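Local coordinates for COG0546: Predicted phosphatases (Streptococcus pneumoniae, PDB 2AH5), which is of unknown function but is a predicted phosphatase of the haloacid dehalogenase-like hydrolase family, at residues L11-L15 and I159-T163; I90-E94 and E121-F126; I104-K108 and P137-I143. All coordinates share one frame. Residues are numbered along the deposited sequence.

Contact 1: L11-L15 and I159-T163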
loop_
_atom_site.group_PDB
_atom_site.type_symbol
_atom_site.label_atom_id
_atom_site.label_comp_id
_atom_site.label_asym_id
_atom_site.label_seq_id
_atom_site.Cartn_x
_atom_site.Cartn_y
_atom_site.Cartn_z
ATOM N N LEU A 11 1.593 -1.922 1.623
ATOM C CA LEU A 11 1.153 -2.152 3.015
ATOM C C LEU A 11 -0.358 -2.209 3.031
ATOM O O LEU A 11 -0.918 -3.283 3.054
ATOM C CB LEU A 11 1.658 -1.036 3.951
ATOM C CG LEU A 11 1.371 -1.186 5.451
ATOM C CD1 LEU A 11 1.867 -2.528 5.992
ATOM C CD2 LEU A 11 2.035 -0.023 6.222
ATOM N N ASP A 12 -1.010 -1.043 3.016
ATOM C CA ASP A 12 -2.471 -0.954 2.946
ATOM C C ASP A 12 -2.999 -1.650 1.708
ATOM O O ASP A 12 -2.464 -1.468 0.627
ATOM C CB ASP A 12 -2.917 0.506 2.872
ATOM C CG ASP A 12 -2.453 1.293 4.030
ATOM O OD1 ASP A 12 -3.132 1.244 5.055
ATOM O OD2 ASP A 12 -1.381 1.936 3.935
ATOM N N GLY A 13 -4.043 -2.447 1.863
ATOM C CA GLY A 13 -4.682 -3.095 0.731
ATOM C C GLY A 13 -3.971 -4.327 0.223
ATOM O O GLY A 13 -4.476 -5.003 -0.648
ATOM N N THR A 14 -2.799 -4.623 0.781
ATOM C CA THR A 14 -2.036 -5.799 0.378
ATOM C C THR A 14 -1.757 -6.689 1.604
ATOM O O THR A 14 -2.301 -7.793 1.719
ATOM C CB THR A 14 -0.722 -5.356 -0.328
ATOM O OG1 THR A 14 -1.046 -4.687 -1.552
ATOM C CG2 THR A 14 0.167 -6.542 -0.617
ATOM N N LEU A 15 -0.945 -6.193 2.534
ATOM C CA LEU A 15 -0.701 -6.890 3.797
ATOM C C LEU A 15 -1.828 -6.604 4.791
ATOM O O LEU A 15 -2.274 -7.497 5.534
ATOM C CB LEU A 15 0.649 -6.460 4.395
ATOM C CG LEU A 15 1.872 -6.725 3.516
ATOM C CD1 LEU A 15 3.107 -6.012 4.038
ATOM C CD2 LEU A 15 2.122 -8.226 3.399
ATOM N N ILE A 159 7.515 -6.161 -6.825
ATOM C CA ILE A 159 6.568 -5.585 -5.850
ATOM C C ILE A 159 5.256 -6.374 -5.892
ATOM O O ILE A 159 4.735 -6.723 -6.984
ATOM C CB ILE A 159 6.348 -4.067 -6.065
ATOM C CG1 ILE A 159 5.488 -3.474 -4.940
ATOM C CG2 ILE A 159 5.759 -3.787 -7.489
ATOM C CD1 ILE A 159 5.490 -1.940 -4.923
ATOM N N ILE A 160 4.761 -6.698 -4.698
ATOM C CA ILE A 160 3.484 -7.346 -4.513
ATOM C C ILE A 160 2.542 -6.230 -4.094
ATOM O O ILE A 160 2.744 -5.612 -3.038
ATOM C CB ILE A 160 3.605 -8.443 -3.403
ATOM C CG1 ILE A 160 4.664 -9.485 -3.848
ATOM C CG2 ILE A 160 2.200 -9.024 -3.023
ATOM C CD1 ILE A 160 4.811 -10.761 -2.986
ATOM N N GLY A 161 1.549 -5.941 -4.933
ATOM C CA GLY A 161 0.686 -4.786 -4.692
ATOM C C GLY A 161 -0.714 -4.897 -5.260
ATOM O O GLY A 161 -0.965 -5.738 -6.137
ATOM N N ASP A 162 -1.614 -4.046 -4.749
ATOM C CA ASP A 162 -3.031 -4.100 -5.077
ATOM C C ASP A 162 -3.567 -2.949 -5.934
ATOM O O ASP A 162 -4.746 -2.962 -6.253
ATOM C CB ASP A 162 -3.897 -4.223 -3.806
ATOM C CG ASP A 162 -3.853 -2.968 -2.937
ATOM O OD1 ASP A 162 -2.743 -2.481 -2.647
ATOM O OD2 ASP A 162 -4.939 -2.453 -2.577
ATOM N N THR A 163 -2.732 -1.977 -6.305
ATOM C CA THR A 163 -3.208 -0.801 -7.057
ATOM C C THR A 163 -2.441 -0.472 -8.339
ATOM O O THR A 163 -1.281 -0.892 -8.537
ATOM C CB THR A 163 -3.175 0.494 -6.191
ATOM O OG1 THR A 163 -1.817 0.910 -6.009
ATOM C CG2 THR A 163 -3.857 0.318 -4.832
#

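Contact 2: I90-E94 and E121-F126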
loop_
_atom_site.group_PDB
_atom_site.type_symbol
_atom_site.label_atom_id
_atom_site.label_comp_id
_atom_site.label_asym_id
_atom_site.label_seq_id
_atom_site.Cartn_x
_atom_site.Cartn_y
_atom_site.Cartn_z
ATOM N N ILE A 90 0.192 -13.709 7.580
ATOM C CA ILE A 90 1.279 -14.235 8.428
ATOM C C ILE A 90 1.917 -15.468 7.774
ATOM O O ILE A 90 3.148 -15.554 7.690
ATOM C CB ILE A 90 0.834 -14.548 9.891
ATOM C CG1 ILE A 90 0.419 -13.270 10.643
ATOM C CG2 ILE A 90 1.965 -15.228 10.672
ATOM C CD1 ILE A 90 1.588 -12.375 11.044
ATOM N N ASP A 91 1.080 -16.408 7.314
ATOM C CA ASP A 91 1.579 -17.603 6.587
ATOM C C ASP A 91 2.468 -17.219 5.397
ATOM O O ASP A 91 3.570 -17.763 5.232
ATOM C CB ASP A 91 0.436 -18.504 6.132
ATOM C CG ASP A 91 0.892 -19.946 5.853
ATOM O OD1 ASP A 91 1.973 -20.369 6.384
ATOM O OD2 ASP A 91 0.150 -20.635 5.114
ATOM N N LEU A 92 1.992 -16.290 4.580
ATOM C CA LEU A 92 2.726 -15.860 3.382
ATOM C C LEU A 92 4.066 -15.265 3.769
ATOM O O LEU A 92 5.108 -15.581 3.169
ATOM C CB LEU A 92 1.912 -14.797 2.626
ATOM C CG LEU A 92 2.639 -14.165 1.444
ATOM C CD1 LEU A 92 2.967 -15.216 0.375
ATOM C CD2 LEU A 92 1.751 -13.054 0.893
ATOM N N LEU A 93 4.044 -14.369 4.753
ATOM C CA LEU A 93 5.300 -13.755 5.206
ATOM C C LEU A 93 6.315 -14.743 5.807
ATOM O O LEU A 93 7.495 -14.684 5.470
ATOM C CB LEU A 93 5.013 -12.640 6.203
ATOM C CG LEU A 93 4.234 -11.462 5.623
ATOM C CD1 LEU A 93 3.898 -10.466 6.762
ATOM C CD2 LEU A 93 5.044 -10.806 4.479
ATOM N N GLU A 94 5.863 -15.618 6.698
ATOM C CA GLU A 94 6.741 -16.649 7.289
ATOM C C GLU A 94 7.403 -17.448 6.173
ATOM O O GLU A 94 8.617 -17.673 6.179
ATOM C CB GLU A 94 5.941 -17.609 8.197
ATOM C CG GLU A 94 5.374 -17.041 9.462
ATOM C CD GLU A 94 4.470 -18.047 10.198
ATOM O OE1 GLU A 94 3.496 -18.583 9.582
ATOM O OE2 GLU A 94 4.708 -18.276 11.413
ATOM N N GLU A 121 2.014 -6.742 14.303
ATOM C CA GLU A 121 2.991 -7.811 14.616
ATOM C C GLU A 121 3.716 -8.383 13.396
ATOM O O GLU A 121 4.135 -9.543 13.414
ATOM C CB GLU A 121 2.289 -8.916 15.440
ATOM C CG GLU A 121 1.558 -8.295 16.622
ATOM C CD GLU A 121 1.123 -9.274 17.696
ATOM O OE1 GLU A 121 1.054 -10.494 17.438
ATOM O OE2 GLU A 121 0.831 -8.780 18.802
ATOM N N ILE A 122 3.893 -7.556 12.361
ATOM C CA ILE A 122 4.547 -8.005 11.116
ATOM C C ILE A 122 5.874 -7.279 10.836
ATOM O O ILE A 122 6.604 -7.660 9.919
ATOM C CB ILE A 122 3.605 -7.953 9.877
ATOM C CG1 ILE A 122 3.139 -6.519 9.545
ATOM C CG2 ILE A 122 2.411 -8.951 10.066
ATOM C CD1 ILE A 122 2.580 -6.379 8.107
ATOM N N HIS A 123 6.200 -6.289 11.659
ATOM C CA HIS A 123 7.414 -5.476 11.476
ATOM C C HIS A 123 8.632 -6.404 11.374
ATOM O O HIS A 123 9.549 -6.203 10.562
ATOM C CB HIS A 123 7.563 -4.473 12.656
ATOM C CG HIS A 123 8.711 -3.513 12.511
ATOM N ND1 HIS A 123 10.029 -3.910 12.576
ATOM C CD2 HIS A 123 8.734 -2.169 12.323
ATOM C CE1 HIS A 123 10.816 -2.857 12.419
ATOM N NE2 HIS A 123 10.054 -1.791 12.254
ATOM N N HIS A 124 8.626 -7.454 12.186
ATOM C CA HIS A 124 9.803 -8.296 12.286
ATOM C C HIS A 124 10.143 -9.153 11.040
ATOM O O HIS A 124 11.262 -9.710 10.935
ATOM C CB HIS A 124 9.714 -9.152 13.544
ATOM C CG HIS A 124 8.715 -10.263 13.458
ATOM N ND1 HIS A 124 7.377 -10.069 13.712
ATOM C CD2 HIS A 124 8.856 -11.581 13.172
ATOM C CE1 HIS A 124 6.733 -11.213 13.575
ATOM N NE2 HIS A 124 7.602 -12.144 13.233
ATOM N N PHE A 125 9.209 -9.263 10.102
ATOM C CA PHE A 125 9.440 -10.026 8.877
ATOM C C PHE A 125 10.236 -9.241 7.833
ATOM O O PHE A 125 10.613 -9.802 6.808
ATOM C CB PHE A 125 8.120 -10.422 8.231
ATOM C CG PHE A 125 7.362 -11.462 8.993
ATOM C CD1 PHE A 125 7.827 -12.777 9.059
ATOM C CD2 PHE A 125 6.203 -11.128 9.655
ATOM C CE1 PHE A 125 7.117 -13.747 9.756
ATOM C CE2 PHE A 125 5.495 -12.077 10.359
ATOM C CZ PHE A 125 5.933 -13.384 10.405
ATOM N N PHE A 126 10.411 -7.940 8.065
ATOM C CA PHE A 126 11.022 -7.063 7.063
ATOM C C PHE A 126 12.448 -6.609 7.355
ATOM O O PHE A 126 12.792 -6.304 8.498
ATOM C CB PHE A 126 10.083 -5.858 6.786
ATOM C CG PHE A 126 8.721 -6.288 6.331
ATOM C CD1 PHE A 126 8.518 -6.631 5.002
ATOM C CD2 PHE A 126 7.677 -6.440 7.242
ATOM C CE1 PHE A 126 7.284 -7.109 4.563
ATOM C CE2 PHE A 126 6.432 -6.877 6.820
ATOM C CZ PHE A 126 6.237 -7.228 5.464
#

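Contact 3: I104-K108 and P137-I143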
loop_
_atom_site.group_PDB
_atom_site.type_symbol
_atom_site.label_atom_id
_atom_site.label_comp_id
_atom_site.label_asym_id
_atom_site.label_seq_id
_atom_site.Cartn_x
_atom_site.Cartn_y
_atom_site.Cartn_z
ATOM N N ILE A 104 8.956 -3.392 2.981
ATOM C CA ILE A 104 7.764 -2.637 2.648
ATOM C C ILE A 104 8.140 -1.385 1.842
ATOM O O ILE A 104 9.078 -0.643 2.208
ATOM C CB ILE A 104 6.966 -2.276 3.914
ATOM C CG1 ILE A 104 6.306 -3.543 4.461
ATOM C CG2 ILE A 104 5.916 -1.233 3.614
ATOM C CD1 ILE A 104 5.915 -3.438 5.922
ATOM N N THR A 105 7.364 -1.149 0.778
ATOM C CA THR A 105 7.452 0.069 -0.075
ATOM C C THR A 105 6.053 0.688 -0.225
ATOM O O THR A 105 5.221 0.185 -0.979
ATOM C CB THR A 105 8.028 -0.237 -1.466
ATOM O OG1 THR A 105 7.288 -1.313 -2.071
ATOM C CG2 THR A 105 9.455 -0.602 -1.373
ATOM N N THR A 106 5.779 1.739 0.551
ATOM C CA THR A 106 4.439 2.298 0.628
ATOM C C THR A 106 4.489 3.819 0.432
ATOM O O THR A 106 5.534 4.431 0.610
ATOM C CB THR A 106 3.781 1.983 2.013
ATOM O OG1 THR A 106 2.436 2.503 2.042
ATOM C CG2 THR A 106 4.625 2.574 3.189
ATOM N N THR A 107 3.355 4.426 0.078
ATOM C CA THR A 107 3.312 5.889 0.053
ATOM C C THR A 107 2.657 6.431 1.322
ATOM O O THR A 107 2.503 7.637 1.448
ATOM C CB THR A 107 2.636 6.459 -1.196
ATOM O OG1 THR A 107 1.361 5.840 -1.354
ATOM C CG2 THR A 107 3.496 6.222 -2.435
ATOM N N LYS A 108 2.286 5.556 2.263
ATOM C CA LYS A 108 2.087 5.983 3.666
ATOM C C LYS A 108 3.413 6.576 4.167
ATOM O O LYS A 108 4.486 6.136 3.728
ATOM C CB LYS A 108 1.712 4.790 4.559
ATOM C CG LYS A 108 0.910 5.129 5.805
ATOM C CD LYS A 108 -0.003 3.962 6.169
ATOM C CE LYS A 108 -1.380 4.494 6.601
ATOM N NZ LYS A 108 -2.501 3.576 6.265
ATOM N N PRO A 137 8.468 11.118 -2.694
ATOM C CA PRO A 137 7.035 11.476 -2.619
ATOM C C PRO A 137 6.038 10.457 -3.210
ATOM O O PRO A 137 4.891 10.329 -2.716
ATOM C CB PRO A 137 6.958 12.811 -3.369
ATOM C CG PRO A 137 8.302 13.082 -3.893
ATOM C CD PRO A 137 9.196 11.926 -3.686
ATOM N N HIS A 138 6.440 9.734 -4.245
ATOM C CA HIS A 138 5.517 8.797 -4.908
ATOM C C HIS A 138 6.070 7.392 -4.924
ATOM O O HIS A 138 7.216 7.174 -4.554
ATOM C CB HIS A 138 5.218 9.232 -6.344
ATOM C CG HIS A 138 4.666 10.616 -6.439
ATOM N ND1 HIS A 138 5.332 11.639 -7.078
ATOM C CD2 HIS A 138 3.521 11.151 -5.958
ATOM C CE1 HIS A 138 4.609 12.744 -7.004
ATOM N NE2 HIS A 138 3.505 12.473 -6.332
ATOM N N LYS A 139 5.253 6.450 -5.397
ATOM C CA LYS A 139 5.627 5.028 -5.373
ATOM C C LYS A 139 6.975 4.738 -6.037
ATOM O O LYS A 139 7.813 4.013 -5.459
ATOM C CB LYS A 139 4.491 4.149 -5.956
ATOM C CG LYS A 139 4.635 2.624 -5.759
ATOM C CD LYS A 139 4.897 2.204 -4.303
ATOM C CE LYS A 139 3.641 1.917 -3.453
ATOM N NZ LYS A 139 2.485 2.785 -3.650
ATOM N N ALA A 140 7.215 5.297 -7.230
ATOM C CA ALA A 140 8.505 5.059 -7.905
ATOM C C ALA A 140 9.718 5.496 -7.057
ATOM O O ALA A 140 10.730 4.795 -7.004
ATOM C CB ALA A 140 8.540 5.748 -9.300
ATOM N N ASP A 141 9.616 6.665 -6.422
ATOM C CA ASP A 141 10.711 7.196 -5.576
ATOM C C ASP A 141 11.003 6.279 -4.375
ATOM O O ASP A 141 12.179 6.006 -4.034
ATOM C CB ASP A 141 10.344 8.592 -5.096
ATOM C CG ASP A 141 9.949 9.509 -6.245
ATOM O OD1 ASP A 141 10.776 9.704 -7.155
ATOM O OD2 ASP A 141 8.796 9.986 -6.257
ATOM N N VAL A 142 9.936 5.753 -3.779
ATOM C CA VAL A 142 10.064 4.832 -2.649
ATOM C C VAL A 142 10.782 3.548 -3.098
ATOM O O VAL A 142 11.717 3.068 -2.445
ATOM C CB VAL A 142 8.661 4.532 -2.027
ATOM C CG1 VAL A 142 8.775 3.532 -0.892
ATOM C CG2 VAL A 142 8.010 5.835 -1.519
ATOM N N ILE A 143 10.367 3.023 -4.244
ATOM C CA ILE A 143 10.975 1.820 -4.825
ATOM C C ILE A 143 12.464 2.088 -5.129
ATOM O O ILE A 143 13.338 1.280 -4.762
ATOM C CB ILE A 143 10.210 1.385 -6.104
ATOM C CG1 ILE A 143 8.799 0.882 -5.753
ATOM C CG2 ILE A 143 10.987 0.351 -6.905
ATOM C CD1 ILE A 143 7.896 0.513 -6.921
HETATM O O HOH W 1 1.352 2.616 -1.030
#

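Contact 1: L11-L15 and I159-T163
Thr14 and Asp162 make the main contact between the 11-15 loop and the end of strand 157-161. Their CA atoms lie 5.8 Å apart. Thr14 holds the m rotamer, which turns OG1 toward the carboxylate. Thr14 OG1 donates a hydrogen bond of 3.0 Å to Asp162 OD1. The same rotamer lays the methyl on the strand. Thr14 CG2 is 3.7 Å from Ile160 O and 4.0 Å from Ile160 CG2. Asp162 is in the p rotamer, so its carboxylate reaches back to the loop. Its OD2 accepts from the backbone N of Phe184. Gly13 fits here because it lacks a side chain: an ideal CB would fall 2.2 Å from Asp162 OD2. Its positive phi of 80° also favours glycine.

The fold is a Rossmann-like HAD domain, and this is probably its active site. Asp10, Asp12 and Thr14 fit the DxDx(T/V) pattern of motif I, and Asp162 lies in the region of the acidic motif IV. In relatives these loops hold the nucleophile and bind Mg2+. The close approach of the Asp10 and Asp162 carboxylates is consistent with such a metal site.

The Asp12 CA-to-CB bond points sideways, and the m rotamer leads OD1 to a salt bridge with Lys108 and a hydrogen bond with Ser18. Leu11 points away and packs on Ile104 and Thr106. Leu15 rests on Phe9 and Ile104. Thr163 takes the N-cap position of helix 164-173, and its p rotamer lets OG1 accept a weak hydrogen bond from Asp166 N.

Contact 2: I90-E94 and E121-F126
Helix 89-97 packs on the loop of a beta-alpha-beta unit, at the turn between helix 110-119 and strand 128-132 of the Rossmann-like fold. Glu121, with positive phi, is the C-prime residue of the Schellman motif that ends helix 110-119. A short 3-10 turn, 123-125, follows and presents Phe125 to helix 89-97. The Phe125 ring is the main bump. It fits a hollow formed by Ile90, Leu93 and Glu94. Glu94 CG touches Phe125 CE1 at 3.7 Å, and Ile90 CD1 lies 4.0 Å from Phe125 CE2. Leu93 is the bump on the helix side. Leu93 CD1 touches both Ile122 CG2 (3.9 Å) and Phe125 CD2 (3.8 Å), while Leu93 CD2 meets Phe126 CZ at 3.9 Å. Ile90 CD1 closes the gap on Ile122 CG2 at 3.7 Å. Leu15 packs behind Leu93, Ile122 and Phe126. Leu93 CB sits 3.9 Å from the centroid of the Phe125 ring, 12° off its normal, as a CH-pi contact.

Contact 3: I104-K108 and P137-I143
This contact joins what are probably motifs II and III of the HAD active site: the backbone of Thr106, at the end of strand 102-106, and Lys139, at the start of helix 139-149. Water 1 bridges the segments, accepting from Thr107 N and Lys139 NZ, each at 2.9 Å. Lys139 NZ also makes a weak, long ion pair with Asp166. The lysine chain folds back over the strand, with Lys139 CE 3.4 Å from Thr105 O and 4.2 Å from Thr106 CA. The Thr106 side chain faces Asp10 instead. Thr107 CG2 packs 3.5 Å from Lys139 N. Deeper in, Val142 fills the space against the strand: CG1 is 3.8 Å from Thr105 CA and CG2 3.6 Å from Thr106 O. Thr106 OG1 accepts from Lys108 N at 3.1 Å, an ST turn where the chain turns a corner. At the helix start, Asp141 OD2 accepts from the N-cap His138 N at 3.1 Å.

The strand and helix segments run nearly antiparallel, at 155°, with axes 7.7 Å apart. The helix packs on one face of the parallel sheet. There Ile143 also touches Ile159 of strand 157-161 and Thr173 of helix 164-173. Helix 110-119 meets Thr106 from the strand's other side.

How the contacts relate
Contacts 1 and 3 meet at the probable active site, with centres about 12 Å apart. The link is the salt bridge from Lys108 NZ to Asp12 OD1, 2.7 Å. Ile159 CD1 adds packing at 3.4 Å from Thr105 OG1. Contact 2 lies farther from this site, with its centre about 14 Å from contact 1 and 19 Å from contact 3. Leu15 joins it to contact 1: Leu15 CD1 is 3.6 Å from Phe126 CZ, and Leu15 CD2 is 4.0 Å from Leu93 CD2. Phe126 CE2 also touches Ile104 CD1 of contact 3, at 3.6 Å. Along the chain, contacts 2 and 3 both fall inside the loop closed by contact 1.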